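Local structure of endo-beta-1,4-glucanase (Ampullaria crossean, 5XBU) at residues 63-68 with 109-114. The protein probably hydrolyses internal beta-1,4-glucosidic bonds of cellulose, as a family 45 glycoside hydrolase. Residues are numbered along the deposited sequence; the frame is centred on the assembly and turned at random. Where two conformers were deposited one is given.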
loop_
_atom_site.group_PDB
_atom_site.type_symbol
_atom_site.label_atom_id
_atom_site.label_comp_id
_atom_site.label_asym_id
_atom_site.label_seq_id
_atom_site.Cartn_x
_atom_site.Cartn_y
_atom_site.Cartn_z
ATOM N N ARG A 63 3.888 9.572 -2.608
ATOM C CA ARG A 63 5.146 9.677 -3.338
ATOM C C ARG A 63 5.577 8.349 -3.947
ATOM O O ARG A 63 6.243 8.356 -4.987
ATOM C CB ARG A 63 6.227 10.308 -2.471
ATOM C CG ARG A 63 5.972 11.776 -2.167
ATOM C CD ARG A 63 6.236 12.711 -3.391
ATOM N NE ARG A 63 5.864 14.089 -3.018
ATOM C CZ ARG A 63 4.633 14.578 -3.069
ATOM N NH1 ARG A 63 3.671 13.891 -3.670
ATOM N NH2 ARG A 63 4.375 15.742 -2.492
ATOM N N TYR A 64 5.211 7.203 -3.370
ATOM C CA TYR A 64 5.403 5.946 -4.083
ATOM C C TYR A 64 4.386 5.806 -5.206
ATOM O O TYR A 64 4.735 5.433 -6.329
ATOM C CB TYR A 64 5.357 4.726 -3.144
ATOM C CG TYR A 64 5.423 3.440 -3.918
ATOM C CD1 TYR A 64 6.574 3.054 -4.595
ATOM C CD2 TYR A 64 4.303 2.642 -4.046
ATOM C CE1 TYR A 64 6.612 1.914 -5.364
ATOM C CE2 TYR A 64 4.321 1.515 -4.820
ATOM C CZ TYR A 64 5.464 1.136 -5.481
ATOM O OH TYR A 64 5.418 -0.002 -6.243
ATOM N N PHE A 65 3.112 6.089 -4.909
ATOM C CA PHE A 65 2.060 6.002 -5.914
ATOM C C PHE A 65 2.455 6.655 -7.229
ATOM O O PHE A 65 2.210 6.079 -8.296
ATOM C CB PHE A 65 0.795 6.650 -5.362
ATOM C CG PHE A 65 -0.320 6.723 -6.345
ATOM C CD1 PHE A 65 -1.115 5.627 -6.581
ATOM C CD2 PHE A 65 -0.604 7.900 -7.031
ATOM C CE1 PHE A 65 -2.165 5.691 -7.486
ATOM C CE2 PHE A 65 -1.636 7.965 -7.925
ATOM C CZ PHE A 65 -2.424 6.844 -8.172
ATOM N N ASP A 66 3.035 7.855 -7.160
ATOM C CA ASP A 66 3.411 8.590 -8.367
ATOM C C ASP A 66 4.913 8.717 -8.538
ATOM O O ASP A 66 5.368 9.641 -9.218
ATOM C CB ASP A 66 2.753 9.961 -8.439
ATOM C CG ASP A 66 2.785 10.542 -9.850
ATOM O OD1 ASP A 66 2.715 9.751 -10.835
ATOM O OD2 ASP A 66 2.898 11.781 -9.953
ATOM N N ASP A 67 5.697 7.806 -7.966
ATOM C CA ASP A 67 7.146 7.767 -8.190
ATOM C C ASP A 67 7.805 9.142 -8.045
ATOM O O ASP A 67 8.539 9.602 -8.925
ATOM C CB ASP A 67 7.497 7.142 -9.545
ATOM C CG ASP A 67 8.987 6.927 -9.730
ATOM O OD1 ASP A 67 9.678 6.615 -8.734
ATOM O OD2 ASP A 67 9.461 7.055 -10.875
ATOM N N GLY A 68 7.518 9.816 -6.928
ATOM C CA GLY A 68 8.070 11.118 -6.607
ATOM C C GLY A 68 7.200 12.304 -6.974
ATOM O O GLY A 68 7.429 13.405 -6.463
ATOM N N THR A 109 -4.114 0.238 -6.870
ATOM C CA THR A 109 -5.277 0.724 -7.612
ATOM C C THR A 109 -5.745 2.085 -7.140
ATOM O O THR A 109 -6.693 2.628 -7.721
ATOM C CB THR A 109 -6.444 -0.261 -7.562
ATOM O OG1 THR A 109 -6.902 -0.304 -6.215
ATOM C CG2 THR A 109 -6.070 -1.623 -8.063
ATOM N N ASN A 110 -5.103 2.674 -6.134
ATOM C CA ASN A 110 -5.561 3.928 -5.572
ATOM C C ASN A 110 -4.365 4.579 -4.891
ATOM O O ASN A 110 -3.284 3.994 -4.846
ATOM C CB ASN A 110 -6.748 3.627 -4.651
ATOM C CG ASN A 110 -7.513 4.851 -4.205
ATOM O OD1 ASN A 110 -7.434 5.923 -4.797
ATOM N ND2 ASN A 110 -8.290 4.687 -3.146
ATOM N N ALA A 111 -4.572 5.793 -4.377
ATOM C CA ALA A 111 -3.528 6.556 -3.704
ATOM C C ALA A 111 -3.969 6.953 -2.307
ATOM O O ALA A 111 -5.147 7.236 -2.076
ATOM C CB ALA A 111 -3.238 7.837 -4.489
ATOM N N CYS A 112 -2.987 7.013 -1.404
ATOM C CA CYS A 112 -3.146 7.566 -0.064
ATOM C C CYS A 112 -2.460 8.933 -0.082
ATOM O O CYS A 112 -1.228 9.012 0.057
ATOM C CB CYS A 112 -2.504 6.644 0.975
ATOM S SG CYS A 112 -2.674 7.226 2.702
ATOM N N PRO A 113 -3.196 10.027 -0.321
ATOM C CA PRO A 113 -2.518 11.326 -0.448
ATOM C C PRO A 113 -1.947 11.782 0.878
ATOM O O PRO A 113 -2.462 11.462 1.953
ATOM C CB PRO A 113 -3.626 12.290 -0.888
ATOM C CG PRO A 113 -4.749 11.449 -1.343
ATOM C CD PRO A 113 -4.639 10.137 -0.621
ATOM N N ILE A 114 -0.889 12.583 0.790
ATOM C CA ILE A 114 -0.350 13.237 1.977
ATOM C C ILE A 114 -1.449 14.022 2.673
ATOM O O ILE A 114 -1.602 13.965 3.895
ATOM C CB ILE A 114 0.836 14.136 1.600
ATOM C CG1 ILE A 114 1.998 13.297 1.060
ATOM C CG2 ILE A 114 1.237 15.038 2.753
ATOM C CD1 ILE A 114 3.059 14.090 0.302
#
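Phe65 and Ala111 bring the backbones of 63-68 and 109-114 nearest, with 6.0 Å between their CA atoms, and toward Arg63 and Pro113 the chains draw apart, to 8.4 Å between CA atoms. Residues 63-65 end a short helix, while 109-114 runs as an irregular loop beyond strand 104-108. The helix finishes in a Schellman motif: Gly68 N hydrogen-bonds to Arg63 O, Asp67 N to Tyr64 O, and Asp67 takes positive phi. Phe65 reaches the loop because its CG lies opposite the backbone N (chi1 175°). Ala111 CB sits over the centre of one face of the Phe65 ring, 3.5 Å from its centroid and 6° off the normal, a CH-pi contact. Asn110 O approaches the same ring obliquely, 3.2 Å from Phe65 CD1; this buried carbonyl oxygen has no hydrogen-bonding partner. An alanine in place of Phe65 would probably leave the Ala111 methyl without its aromatic platform and open a gap between helix end and loop. The CB of Asn110 points away from 63-68; its OD1 accepts from Ala37 N and, weakly, from Ala111 N at 2.9 Å, and its ND2 hydrogen-bonds to Tyr30 OH, which holds the amide's rotation. At the other end, Arg63 bends at chi2 (-74°) and crosses Ile114 at about a right angle. Ile114 CD1 lies over one guanidinium face, near its rim, 3.5 Å from Arg63 NH2. Beyond the pair, Glu62 OE2 accepts from Ile114 N, and the disulfide Cys112-Cys121 ties the loop to helix 118-121. The contact packs a helix end on a connecting loop, beside the parallel strands 57-60 and 104-108 of the double-psi beta-barrel that characterises family 45 endoglucanases.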